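Local structure of COG0778: Nitroreductase (Streptococcus pneumoniae, 2B67) at residues 80-85 against 168-173; 45-50 against 129-134. The protein binds flavin mononucleotide and, as a member of the nitroreductase family, probably catalyses the reduction of substrates with electrons from a reduced nicotinamide cofactor. All blocks are in the same frame, centred on the assembly; numbering follows the deposited sequence.

Both contacts meet on the antiparallel sheet of the nitroreductase fold, where strands 77-84 and 48-53 are neighbours. Backbone bonds join them directly: F82 N lies 2.8 Å from K49 O and D84 N 2.9 Å from P47 O. Contact 1 joins strand 77-84 to the loop between helix 161-168 and strand 174-183; it is buried at its apolar end and reaches the surface at T85 and R173, where a salt bridge forms. Contact 2, whose touching residues are all buried, sets the residues leading into strand 48-53 against helix 124-148, with uncharged polar groups and small apolar patches, and it includes L133 of the flavin pocket. Each also touches the second subunit.

Contact 1 (80-85 against 168-173); sequences ALFTDT and LEIEDR
The F82 ring carries I170 CG2 over one face, offset toward the rim and 4.3 Å from the ring centroid, a CH-pi contact, while L168 CD1 lies at the ring edge near its plane. I170 CG1 adds a touch at CZ. In the alpha-beta sandwich of this nitroreductase, the contact lays strand 77-84 beside the loop that leaves helix 161-168 through a Schellman motif at E169 and leads into strand 174-183. L168 CD1 also reaches A80 CB at 3.6 Å, extending the apolar row along the strand.

At the other end the chemistry turns ionic. With CG anti to the backbone N (chi1 168°) and an extended chain, R173 meets D84 side-on in a salt bridge: NE bonds OD1 at 2.8 Å, nearly straight at 171°, and NH1 bonds the syn lone pair of OD2 at 2.7 Å. The carboxylate and guanidinium planes are 30° apart. R90 forms a second salt bridge to OD2, and D86 N donates to OD1, so both carboxylate oxygens are shared. Across the interface, R204 of the second subunit bonds the carbonyls of L168 and E169. Where the strand ends, R173 O accepts two bonds from one residue, T85 N at 3.0 Å and T85 OG1 at 2.6 Å.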
loop_
_atom_site.group_PDB
_atom_site.type_symbol
_atom_site.label_atom_id
_atom_site.label_comp_id
_atom_site.label_asym_id
_atom_site.label_seq_id
_atom_site.Cartn_x
_atom_site.Cartn_y
_atom_site.Cartn_z
ATOM N N ALA A 80 6.663 -9.057 -10.941
ATOM C CA ALA A 80 6.776 -7.650 -11.258
ATOM C C ALA A 80 5.399 -7.002 -11.198
ATOM O O ALA A 80 4.526 -7.353 -11.973
ATOM C CB ALA A 80 7.408 -7.460 -12.647
ATOM N N LEU A 81 5.204 -6.063 -10.269
ATOM C CA LEU A 81 3.929 -5.362 -10.127
ATOM C C LEU A 81 3.980 -4.111 -10.983
ATOM O O LEU A 81 4.836 -3.238 -10.767
ATOM C CB LEU A 81 3.654 -4.976 -8.663
ATOM C CG LEU A 81 2.443 -4.089 -8.343
ATOM C CD1 LEU A 81 1.126 -4.740 -8.820
ATOM C CD2 LEU A 81 2.356 -3.875 -6.846
ATOM N N PHE A 82 3.065 -4.033 -11.950
ATOM C CA PHE A 82 2.935 -2.860 -12.848
ATOM C C PHE A 82 1.633 -2.119 -12.512
ATOM O O PHE A 82 0.669 -2.709 -11.985
ATOM C CB PHE A 82 2.841 -3.290 -14.336
ATOM C CG PHE A 82 4.143 -3.793 -14.928
ATOM C CD1 PHE A 82 4.632 -5.054 -14.595
ATOM C CD2 PHE A 82 4.884 -2.992 -15.796
ATOM C CE1 PHE A 82 5.821 -5.507 -15.132
ATOM C CE2 PHE A 82 6.066 -3.443 -16.349
ATOM C CZ PHE A 82 6.541 -4.710 -16.013
ATOM N N THR A 83 1.585 -0.837 -12.844
ATOM C CA THR A 83 0.342 -0.104 -12.746
ATOM C C THR A 83 0.031 0.493 -14.118
ATOM O O THR A 83 0.941 0.753 -14.914
ATOM C CB THR A 83 0.425 1.011 -11.710
ATOM O OG1 THR A 83 1.605 1.775 -11.972
ATOM C CG2 THR A 83 0.529 0.430 -10.293
ATOM N N ASP A 84 -1.259 0.723 -14.346
ATOM C CA ASP A 84 -1.807 1.230 -15.596
ATOM C C ASP A 84 -1.710 2.728 -15.674
ATOM O O ASP A 84 -2.471 3.433 -15.010
ATOM C CB ASP A 84 -3.293 0.827 -15.697
ATOM C CG ASP A 84 -3.811 0.791 -17.140
ATOM O OD1 ASP A 84 -3.254 1.510 -18.009
ATOM O OD2 ASP A 84 -4.805 0.057 -17.385
ATOM N N THR A 85 -0.815 3.230 -16.516
ATOM C CA THR A 85 -0.666 4.656 -16.639
ATOM C C THR A 85 -1.789 5.308 -17.451
ATOM O O THR A 85 -1.900 6.526 -17.438
ATOM C CB THR A 85 0.679 5.063 -17.263
ATOM O OG1 THR A 85 0.705 4.611 -18.629
ATOM C CG2 THR A 85 1.867 4.430 -16.446
ATOM N N LEU A 168 10.657 -7.822 -19.895
ATOM C CA LEU A 168 9.514 -8.681 -19.610
ATOM C C LEU A 168 8.446 -8.705 -20.706
ATOM O O LEU A 168 7.433 -9.398 -20.552
ATOM C CB LEU A 168 8.878 -8.298 -18.256
ATOM C CG LEU A 168 9.772 -8.423 -17.025
ATOM C CD1 LEU A 168 9.012 -8.242 -15.720
ATOM C CD2 LEU A 168 10.455 -9.764 -17.036
ATOM N N GLU A 169 8.663 -7.944 -21.782
ATOM C CA GLU A 169 7.739 -7.877 -22.919
ATOM C C GLU A 169 6.335 -7.452 -22.493
ATOM O O GLU A 169 5.345 -8.145 -22.758
ATOM C CB GLU A 169 7.707 -9.200 -23.718
ATOM C CG GLU A 169 9.095 -9.652 -24.141
ATOM C CD GLU A 169 9.113 -10.995 -24.890
ATOM O OE1 GLU A 169 8.085 -11.741 -24.888
ATOM O OE2 GLU A 169 10.191 -11.298 -25.474
ATOM N N ILE A 170 6.263 -6.301 -21.834
ATOM C CA ILE A 170 4.996 -5.757 -21.365
ATOM C C ILE A 170 4.822 -4.368 -21.993
ATOM O O ILE A 170 5.766 -3.579 -22.013
ATOM C CB ILE A 170 5.005 -5.602 -19.816
ATOM C CG1 ILE A 170 5.257 -6.946 -19.109
ATOM C CG2 ILE A 170 3.758 -4.834 -19.377
ATOM C CD1 ILE A 170 4.086 -8.006 -19.197
ATOM N N GLU A 171 3.620 -4.074 -22.479
ATOM C CA GLU A 171 3.282 -2.759 -23.048
ATOM C C GLU A 171 3.664 -1.558 -22.177
ATOM O O GLU A 171 3.443 -1.570 -20.948
ATOM C CB GLU A 171 1.783 -2.684 -23.399
ATOM C CG GLU A 171 1.365 -3.601 -24.551
ATOM C CD GLU A 171 2.052 -3.283 -25.894
ATOM O OE1 GLU A 171 2.408 -2.104 -26.151
ATOM O OE2 GLU A 171 2.225 -4.229 -26.701
ATOM N N ASP A 172 4.214 -0.524 -22.819
ATOM C CA ASP A 172 4.717 0.670 -22.139
ATOM C C ASP A 172 3.631 1.453 -21.390
ATOM O O ASP A 172 3.932 2.291 -20.515
ATOM C CB ASP A 172 5.404 1.602 -23.136
ATOM C CG ASP A 172 6.765 1.094 -23.580
ATOM O OD1 ASP A 172 7.405 0.281 -22.869
ATOM O OD2 ASP A 172 7.215 1.517 -24.668
ATOM N N ARG A 173 2.371 1.199 -21.759
ATOM C CA ARG A 173 1.217 1.710 -21.022
ATOM C C ARG A 173 1.351 1.324 -19.517
ATOM O O ARG A 173 0.937 2.055 -18.666
ATOM C CB ARG A 173 -0.090 1.171 -21.644
ATOM C CG ARG A 173 -1.355 1.390 -20.810
ATOM C CD ARG A 173 -2.577 0.803 -21.526
ATOM N NE ARG A 173 -3.670 0.526 -20.588
ATOM C CZ ARG A 173 -4.749 -0.218 -20.871
ATOM N NH1 ARG A 173 -5.666 -0.440 -19.927
ATOM N NH2 ARG A 173 -4.919 -0.751 -22.078
#

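Contact 2 (45-50 against 129-134). With ACY (acetic acid), chain F.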
loop_
_atom_site.group_PDB
_atom_site.type_symbol
_atom_site.label_atom_id
_atom_site.label_comp_id
_atom_site.label_asym_id
_atom_site.label_seq_id
_atom_site.Cartn_x
_atom_site.Cartn_y
_atom_site.Cartn_z
ATOM N N SER A 45 -10.602 1.490 -9.032
ATOM C CA SER A 45 -9.923 1.461 -10.326
ATOM C C SER A 45 -8.981 0.265 -10.519
ATOM O O SER A 45 -8.651 -0.070 -11.638
ATOM C CB SER A 45 -9.141 2.765 -10.556
ATOM O OG SER A 45 -8.029 2.881 -9.654
ATOM N N GLN A 46 -8.545 -0.372 -9.430
ATOM C CA GLN A 46 -7.707 -1.589 -9.493
ATOM C C GLN A 46 -6.683 -1.545 -10.647
ATOM O O GLN A 46 -6.706 -2.374 -11.553
ATOM C CB GLN A 46 -8.572 -2.871 -9.518
ATOM C CG GLN A 46 -9.709 -2.896 -10.515
ATOM C CD GLN A 46 -10.827 -3.914 -10.148
ATOM O OE1 GLN A 46 -10.602 -5.117 -10.112
ATOM N NE2 GLN A 46 -12.020 -3.411 -9.921
ATOM N N PRO A 47 -5.783 -0.551 -10.617
ATOM C CA PRO A 47 -5.004 -0.221 -11.797
ATOM C C PRO A 47 -3.712 -1.015 -11.887
ATOM O O PRO A 47 -2.656 -0.427 -12.106
ATOM C CB PRO A 47 -4.714 1.273 -11.591
ATOM C CG PRO A 47 -4.538 1.402 -10.073
ATOM C CD PRO A 47 -5.522 0.383 -9.491
ATOM N N TRP A 48 -3.793 -2.332 -11.733
ATOM C CA TRP A 48 -2.616 -3.170 -11.476
ATOM C C TRP A 48 -2.513 -4.346 -12.415
ATOM O O TRP A 48 -3.526 -4.852 -12.953
ATOM C CB TRP A 48 -2.590 -3.688 -10.016
ATOM C CG TRP A 48 -3.896 -4.149 -9.423
ATOM C CD1 TRP A 48 -4.672 -5.229 -9.822
ATOM C CD2 TRP A 48 -4.550 -3.596 -8.275
ATOM N NE1 TRP A 48 -5.783 -5.346 -9.004
ATOM C CE2 TRP A 48 -5.735 -4.354 -8.053
ATOM C CE3 TRP A 48 -4.264 -2.526 -7.422
ATOM C CZ2 TRP A 48 -6.600 -4.091 -6.993
ATOM C CZ3 TRP A 48 -5.135 -2.254 -6.383
ATOM C CH2 TRP A 48 -6.289 -3.025 -6.177
ATOM N N LYS A 49 -1.277 -4.777 -12.612
ATOM C CA LYS A 49 -0.979 -5.919 -13.486
ATOM C C LYS A 49 0.177 -6.685 -12.863
ATOM O O LYS A 49 1.209 -6.093 -12.530
ATOM C CB LYS A 49 -0.610 -5.482 -14.913
ATOM C CG LYS A 49 -0.298 -6.707 -15.809
ATOM C CD LYS A 49 0.513 -6.385 -17.082
ATOM C CE LYS A 49 -0.400 -5.761 -18.134
ATOM N NZ LYS A 49 -1.416 -6.726 -18.653
ATOM N N PHE A 50 -0.037 -7.974 -12.647
ATOM C CA PHE A 50 0.944 -8.860 -11.994
ATOM C C PHE A 50 1.661 -9.718 -13.034
ATOM O O PHE A 50 1.047 -10.555 -13.742
ATOM C CB PHE A 50 0.248 -9.745 -10.950
ATOM C CG PHE A 50 -0.370 -8.970 -9.819
ATOM C CD1 PHE A 50 -1.600 -8.314 -9.988
ATOM C CD2 PHE A 50 0.298 -8.872 -8.587
ATOM C CE1 PHE A 50 -2.158 -7.563 -8.937
ATOM C CE2 PHE A 50 -0.254 -8.171 -7.531
ATOM C CZ PHE A 50 -1.473 -7.506 -7.695
ATOM N N ASP A 129 1.408 9.693 -8.211
ATOM C CA ASP A 129 1.091 9.398 -6.797
ATOM C C ASP A 129 -0.036 8.403 -6.639
ATOM O O ASP A 129 0.002 7.527 -5.750
ATOM C CB ASP A 129 0.735 10.679 -6.007
ATOM C CG ASP A 129 1.966 11.600 -5.750
ATOM O OD1 ASP A 129 3.104 11.243 -6.119
ATOM O OD2 ASP A 129 1.784 12.702 -5.181
ATOM N N TYR A 130 -1.048 8.550 -7.491
ATOM C CA TYR A 130 -2.246 7.685 -7.476
ATOM C C TYR A 130 -1.828 6.236 -7.777
ATOM O O TYR A 130 -2.171 5.302 -7.055
ATOM C CB TYR A 130 -3.229 8.218 -8.515
ATOM C CG TYR A 130 -4.558 7.551 -8.645
ATOM C CD1 TYR A 130 -5.704 8.114 -8.067
ATOM C CD2 TYR A 130 -4.699 6.394 -9.403
ATOM C CE1 TYR A 130 -6.982 7.511 -8.236
ATOM C CE2 TYR A 130 -5.953 5.767 -9.560
ATOM C CZ TYR A 130 -7.095 6.344 -9.014
ATOM O OH TYR A 130 -8.336 5.689 -9.193
ATOM N N LEU A 131 -1.034 6.068 -8.818
ATOM C CA LEU A 131 -0.582 4.733 -9.206
ATOM C C LEU A 131 0.318 4.135 -8.109
ATOM O O LEU A 131 0.198 2.962 -7.745
ATOM C CB LEU A 131 0.145 4.814 -10.538
ATOM C CG LEU A 131 -0.672 5.225 -11.787
ATOM C CD1 LEU A 131 0.260 5.231 -13.010
ATOM C CD2 LEU A 131 -1.868 4.332 -12.075
ATOM N N ALA A 132 1.217 4.963 -7.565
ATOM C CA ALA A 132 2.156 4.484 -6.564
ATOM C C ALA A 132 1.402 4.053 -5.289
ATOM O O ALA A 132 1.709 3.013 -4.674
ATOM C CB ALA A 132 3.234 5.545 -6.251
ATOM N N LEU A 133 0.412 4.853 -4.899
ATOM C CA LEU A 133 -0.361 4.538 -3.722
ATOM C C LEU A 133 -1.118 3.236 -3.882
ATOM O O LEU A 133 -1.055 2.366 -3.007
ATOM C CB LEU A 133 -1.302 5.684 -3.312
ATOM C CG LEU A 133 -1.855 5.345 -1.906
ATOM C CD1 LEU A 133 -1.700 6.505 -0.938
ATOM C CD2 LEU A 133 -3.277 4.873 -2.046
ATOM N N ASN A 134 -1.852 3.104 -4.984
ATOM C CA ASN A 134 -2.637 1.890 -5.236
ATOM C C ASN A 134 -1.733 0.643 -5.356
ATOM O O ASN A 134 -2.125 -0.445 -4.991
ATOM C CB ASN A 134 -3.536 2.080 -6.482
ATOM C CG ASN A 134 -4.719 3.038 -6.208
ATOM O OD1 ASN A 134 -5.651 2.677 -5.489
ATOM N ND2 ASN A 134 -4.636 4.285 -6.710
HETATM C C ACY F . -4.267 -5.179 -20.461
HETATM O O ACY F . -3.128 -5.643 -20.676
HETATM O OXT ACY F . -4.838 -5.238 -19.350
HETATM C CH3 ACY F . -4.975 -4.511 -21.603
#
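Y130 OH is held by two side chains, hydrogen-bonded to S45 OG at 2.9 Å and also to H43 ND1; S45 OG is bonded in turn to A42 O. The contact docks the turn before strand 48-53 on helix 124-148, beside the flavin pocket to which L133 belongs.

P47, centre of an inverse gamma turn, lays CG 3.8 Å from N134 CB, the two side chains crossing at about a right angle, and its CB meets L131 CD2 at 4.2 Å. W48 brings its ring edge, CE3 and CZ3, to N134 O, while Q46 CA lies over the ring centre. The N134 amide is fixed at both ends: OD1 accepts from A42 N, and ND2 donates to Y130 O at 2.7 Å, a bent bond (137° at the hydrogen) from the carbonyl face opposite the helical N134 N. ND2 also sits 3.4 Å above the Y130 ring, offset toward its rim.

K49 NZ donates to an acetate oxygen (ACY O) at 2.9 Å; this molecule, probably from the crystallisation liquor, is also bonded by K93.

The buried hydroxyls and amide thus find polar partners within the protein, consistent with the loop whose residues 40-44 line a flavin pocket being held in a defined position on the helix.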